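Local atomic coordinates of esterase (Rhizomucor miehei, PDB entry 4WY5), a protein that probably acts as a carboxylesterase of the alpha/beta hydrolase fold, cleaving carboxylic esters into an acid and an alcohol. Residues A[63-68]-A[131-136]; A[80-85]-A[113-118]. One frame throughout, in Å; residues are numbered along the deposited sequence.

Interaction 1: residues A[63-68]-A[131-136]; sequences KTLKLT and IEEIYA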
# COMPACT_ATOMS: atom_id res chain seq x y z
N LYS A 63 35.93 -3.13 -12.32
CA LYS A 63 35.89 -2.31 -11.11
C LYS A 63 36.18 -3.12 -9.86
O LYS A 63 36.06 -4.35 -9.87
CB LYS A 63 34.54 -1.60 -10.98
CG LYS A 63 34.30 -0.68 -12.16
CD LYS A 63 33.16 0.27 -11.96
CE LYS A 63 33.11 1.21 -13.15
NZ LYS A 63 32.90 0.43 -14.42
N THR A 64 36.59 -2.42 -8.80
CA THR A 64 36.75 -3.05 -7.49
C THR A 64 35.60 -2.61 -6.59
O THR A 64 35.29 -1.42 -6.51
CB THR A 64 38.13 -2.73 -6.85
OG1 THR A 64 38.23 -1.32 -6.60
CG2 THR A 64 39.27 -3.17 -7.77
N LEU A 65 34.96 -3.58 -5.96
CA LEU A 65 33.74 -3.34 -5.19
C LEU A 65 33.88 -3.76 -3.74
O LEU A 65 34.67 -4.66 -3.41
CB LEU A 65 32.58 -4.11 -5.81
CG LEU A 65 32.32 -3.94 -7.31
CD1 LEU A 65 31.33 -4.99 -7.77
CD2 LEU A 65 31.76 -2.56 -7.58
N LYS A 66 33.10 -3.12 -2.87
CA LYS A 66 32.95 -3.57 -1.50
C LYS A 66 31.48 -3.94 -1.25
O LYS A 66 30.58 -3.14 -1.54
CB LYS A 66 33.41 -2.50 -0.51
CG LYS A 66 33.61 -3.02 0.92
CD LYS A 66 33.95 -1.88 1.86
CE LYS A 66 34.83 -0.87 1.12
NZ LYS A 66 34.90 0.46 1.80
N LEU A 67 31.26 -5.14 -0.72
CA LEU A 67 29.91 -5.67 -0.53
C LEU A 67 29.68 -6.14 0.91
O LEU A 67 30.61 -6.54 1.61
CB LEU A 67 29.63 -6.84 -1.48
CG LEU A 67 29.87 -6.65 -2.98
CD1 LEU A 67 29.57 -7.93 -3.73
CD2 LEU A 67 29.07 -5.51 -3.53
N THR A 68 28.43 -6.07 1.36
CA THR A 68 28.06 -6.69 2.62
C THR A 68 26.95 -7.70 2.34
O THR A 68 25.98 -7.39 1.65
CB THR A 68 27.61 -5.64 3.68
OG1 THR A 68 28.73 -4.81 4.02
CG2 THR A 68 27.11 -6.31 4.95
N ILE A 131 26.10 3.87 -10.76
CA ILE A 131 25.26 3.02 -11.62
C ILE A 131 26.10 1.89 -12.22
O ILE A 131 25.67 0.73 -12.26
CB ILE A 131 24.61 3.82 -12.76
CG1 ILE A 131 23.61 4.84 -12.23
CG2 ILE A 131 23.91 2.89 -13.74
CD1 ILE A 131 23.00 5.73 -13.32
N GLU A 132 27.32 2.24 -12.62
CA GLU A 132 28.23 1.28 -13.22
C GLU A 132 28.76 0.27 -12.19
O GLU A 132 28.98 -0.89 -12.52
CB GLU A 132 29.39 2.02 -13.90
CG GLU A 132 29.00 2.69 -15.23
CD GLU A 132 30.11 3.57 -15.84
OE1 GLU A 132 31.22 3.64 -15.26
OE2 GLU A 132 29.86 4.17 -16.91
N GLU A 133 28.94 0.71 -10.95
CA GLU A 133 29.34 -0.20 -9.89
C GLU A 133 28.21 -1.20 -9.59
O GLU A 133 28.45 -2.40 -9.38
CB GLU A 133 29.73 0.56 -8.62
CG GLU A 133 31.10 1.22 -8.69
CD GLU A 133 31.35 2.26 -7.60
OE1 GLU A 133 30.38 2.75 -7.00
OE2 GLU A 133 32.54 2.62 -7.38
N ILE A 134 26.98 -0.71 -9.61
CA ILE A 134 25.88 -1.56 -9.20
C ILE A 134 25.61 -2.59 -10.29
O ILE A 134 25.29 -3.77 -10.00
CB ILE A 134 24.64 -0.72 -8.86
CG1 ILE A 134 24.97 0.19 -7.66
CG2 ILE A 134 23.45 -1.61 -8.56
CD1 ILE A 134 23.96 1.25 -7.38
N TYR A 135 25.80 -2.19 -11.54
CA TYR A 135 25.71 -3.14 -12.64
C TYR A 135 26.79 -4.22 -12.50
O TYR A 135 26.52 -5.42 -12.67
CB TYR A 135 25.82 -2.43 -14.00
CG TYR A 135 25.89 -3.38 -15.20
CD1 TYR A 135 24.76 -4.08 -15.63
CD2 TYR A 135 27.09 -3.59 -15.88
CE1 TYR A 135 24.83 -4.95 -16.72
CE2 TYR A 135 27.17 -4.45 -16.97
CZ TYR A 135 26.04 -5.13 -17.38
OH TYR A 135 26.12 -5.98 -18.45
N ALA A 136 28.00 -3.81 -12.14
CA ALA A 136 29.10 -4.75 -11.97
C ALA A 136 28.89 -5.69 -10.79
O ALA A 136 29.28 -6.85 -10.84
CB ALA A 136 30.42 -4.00 -11.81
O HOH W 1 30.84 -1.71 -14.87

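Interaction 2: residues A[80-85]-A[113-118]; sequences LPVLIF and VTVFVD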
# COMPACT_ATOMS: atom_id res chain seq x y z
N LEU A 80 18.68 -19.64 -1.15
CA LEU A 80 17.72 -18.55 -1.00
C LEU A 80 17.62 -17.65 -2.23
O LEU A 80 18.56 -17.58 -3.03
CB LEU A 80 18.10 -17.68 0.20
CG LEU A 80 17.45 -17.96 1.56
CD1 LEU A 80 17.42 -19.44 1.85
CD2 LEU A 80 18.23 -17.22 2.65
N PRO A 81 16.49 -16.95 -2.38
CA PRO A 81 16.44 -15.85 -3.35
C PRO A 81 17.33 -14.68 -2.89
O PRO A 81 17.76 -14.65 -1.73
CB PRO A 81 14.96 -15.47 -3.39
CG PRO A 81 14.35 -16.09 -2.14
CD PRO A 81 15.17 -17.30 -1.83
N VAL A 82 17.62 -13.74 -3.78
CA VAL A 82 18.58 -12.67 -3.48
C VAL A 82 17.99 -11.26 -3.71
O VAL A 82 17.19 -11.04 -4.65
CB VAL A 82 19.90 -12.86 -4.31
CG1 VAL A 82 19.63 -12.83 -5.82
CG2 VAL A 82 20.96 -11.85 -3.91
N LEU A 83 18.32 -10.33 -2.81
CA LEU A 83 17.88 -8.93 -2.88
C LEU A 83 19.06 -7.96 -2.95
O LEU A 83 19.88 -7.91 -2.03
CB LEU A 83 17.02 -8.59 -1.65
CG LEU A 83 16.56 -7.14 -1.45
CD1 LEU A 83 15.67 -6.68 -2.62
CD2 LEU A 83 15.85 -6.96 -0.12
N ILE A 84 19.14 -7.17 -4.03
CA ILE A 84 20.17 -6.13 -4.16
C ILE A 84 19.68 -4.86 -3.48
O ILE A 84 18.71 -4.26 -3.95
CB ILE A 84 20.47 -5.82 -5.65
CG1 ILE A 84 20.75 -7.11 -6.43
CG2 ILE A 84 21.63 -4.85 -5.77
CD1 ILE A 84 22.01 -7.83 -5.98
N PHE A 85 20.34 -4.41 -2.40
CA PHE A 85 19.85 -3.22 -1.69
C PHE A 85 20.76 -1.99 -1.82
O PHE A 85 21.96 -2.02 -1.51
CB PHE A 85 19.63 -3.54 -0.20
CG PHE A 85 18.86 -2.47 0.53
CD1 PHE A 85 17.48 -2.52 0.57
CD2 PHE A 85 19.50 -1.40 1.12
CE1 PHE A 85 16.76 -1.55 1.22
CE2 PHE A 85 18.79 -0.41 1.76
CZ PHE A 85 17.42 -0.49 1.81
N VAL A 113 18.80 -13.61 0.95
CA VAL A 113 20.16 -13.10 1.06
C VAL A 113 20.23 -11.67 0.51
O VAL A 113 19.98 -11.44 -0.69
CB VAL A 113 21.17 -14.00 0.30
CG1 VAL A 113 22.55 -13.36 0.30
CG2 VAL A 113 21.21 -15.40 0.91
N THR A 114 20.57 -10.71 1.37
CA THR A 114 20.65 -9.30 0.96
C THR A 114 22.10 -8.93 0.67
O THR A 114 22.97 -9.07 1.53
CB THR A 114 20.11 -8.34 2.05
OG1 THR A 114 18.73 -8.60 2.31
CG2 THR A 114 20.28 -6.87 1.62
N VAL A 115 22.35 -8.43 -0.54
CA VAL A 115 23.67 -7.93 -0.90
C VAL A 115 23.63 -6.41 -0.84
O VAL A 115 22.97 -5.76 -1.66
CB VAL A 115 24.12 -8.39 -2.32
CG1 VAL A 115 25.52 -7.85 -2.65
CG2 VAL A 115 24.07 -9.94 -2.45
N PHE A 116 24.30 -5.84 0.15
CA PHE A 116 24.37 -4.40 0.34
C PHE A 116 25.57 -3.84 -0.43
O PHE A 116 26.72 -4.16 -0.10
CB PHE A 116 24.48 -4.07 1.83
CG PHE A 116 24.34 -2.60 2.15
CD1 PHE A 116 25.45 -1.76 2.14
CD2 PHE A 116 23.10 -2.05 2.49
CE1 PHE A 116 25.33 -0.39 2.44
CE2 PHE A 116 22.97 -0.68 2.79
CZ PHE A 116 24.09 0.14 2.77
N VAL A 117 25.31 -2.99 -1.43
CA VAL A 117 26.38 -2.45 -2.26
C VAL A 117 26.86 -1.09 -1.76
O VAL A 117 26.14 -0.09 -1.85
CB VAL A 117 25.95 -2.29 -3.73
CG1 VAL A 117 27.09 -1.74 -4.56
CG2 VAL A 117 25.49 -3.64 -4.28
N ASP A 118 28.09 -1.06 -1.25
CA ASP A 118 28.69 0.15 -0.70
C ASP A 118 29.31 0.98 -1.84
O ASP A 118 30.53 0.98 -2.04
CB ASP A 118 29.72 -0.22 0.38
CG ASP A 118 30.24 1.00 1.16
OD1 ASP A 118 29.67 2.12 1.05
OD2 ASP A 118 31.23 0.83 1.90
O HOH W 2 23.52 0.14 -0.63

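Interaction 1: residues A[63-68]-A[131-136]
A helix laid across the central sheet of the alpha/beta hydrolase fold supplies this contact, in which Lys63 and Leu65 of strand 63-71 meet Glu132, Glu133 and Ala136 of helix 129-143. The axes of the two short segments approach to 9.1 Å and run at 79° to one another. At that spacing the gap is spanned by side chains, and no direct hydrogen bond links the segments.

Leu65 makes the apolar part, its CD1 lying 4.3 Å from Ala136 CB. The two methyls divide their backbone partners: CD2 rests 3.8 Å from Glu133 O, while CD1 comes 3.9 Å from Ala136 C. The Leu65 and Glu133 side chains run antiparallel alongside each other, with CD2 against the CB and CG of the glutamate. Lys63 lies across the same Glu133 side chain at about a right angle, its CD 4.0 Å from Glu133 CG. The carboxylate of Glu133 has its own partner beyond the segments, with OE2 hydrogen-bonded to Ser120 OG.

The Lys63 chain is extended until its last torsion (chi4 60°), where a bend sets the position of NZ. The ion pair that follows is long, 3.7 Å from Lys63 NZ to Glu132 OE1, and probably contributes only modest electrostatic attraction. A water gives a second link: it accepts from Lys63 NZ at 3.0 Å and donates to Glu132 O at 3.1 Å. That carbonyl also receives Ala136 N within the helix, so it takes two bonds. One turn on, Ala136 O is hydrogen-bonded to Ser60 OG, tying the helix to strand 52-60 as well. The steep angle is a feature of this particular pair of segments; a helix covering one face of the central sheet is characteristic of the alpha/beta hydrolase fold.

Interaction 2: residues A[80-85]-A[113-118]
Pro81, Leu83 and Phe85 exchange main-chain hydrogen bonds with Val113, Val115 and Val117 in parallel register. Val113 N donates to Pro81 O at 3.1 Å with an almost straight N-H...O angle of 175°. Leu83 then uses both its groups: its N reaches Val113 O at 2.9 Å, and its O receives Val115 N at the same 2.9 Å. Phe85 N bonds to Val115 O at 3.0 Å, whereas the last link, Val117 N to Phe85 O, is weak at 3.5 Å. Here a water takes part, donating to Phe85 O at 2.8 Å and also to Val117 O, so that it bridges the strands where the direct bond is weak. The same water sits 3.4 Å above the plane of the Phe116 ring, over its centre.

The segment axes diverge by 24°, and the strands are consecutive members of a beta-alpha-beta unit whose connection runs through helix 100-110. CA-H...O contacts from Val82 CA to Val113 O and from Thr114 CA to Leu83 O supplement the N-H bonds.

On the face carrying Val82, Ile84, Val113 and Val115, Val82 CG2 stands anti to its backbone N (chi1, measured to CG1, is 60°) and meets Val115 CG2 as the two side chains cross, while Ile84 CD1 approaches Val115 CB. Leu83, Thr114, Phe85 and Phe116 occupy the other face. Leu83 and Thr114 run alongside one another in the same direction, and Thr114 OG1 is hydrogen-bonded to Thr107 OG1 of helix 100-110. Phe85 CB touches Thr114 CG2. The Phe85 and Phe116 rings approach obliquely, with Phe85 CD2 3.9 Å from Phe116 CD2; Val103 of the covering helix touches both phenylalanines.

In the fold
Followed from the N terminus, the chain reaches strand 63-71 after strand 52-60, then strand 80-86, helix 100-110, strand 113-117 and later helix 129-143. Strands 80-86 and 113-117 pair in interaction 2, closing the smaller loop around helix 100-110; that loop falls wholly within the larger one closed when helix 129-143 returns to residues 63-68 in interaction 1. The contacts therefore nest without crossing. Strand 113-117 lies between the other two strands in the sheet, and the two contacts meet there directly: Thr68 O is 2.7 Å from Phe116 N, a probable hydrogen bond, and Leu67 CD2 packs against Val117 CG2. Together they tie two strand pairings and a covering helix into one region.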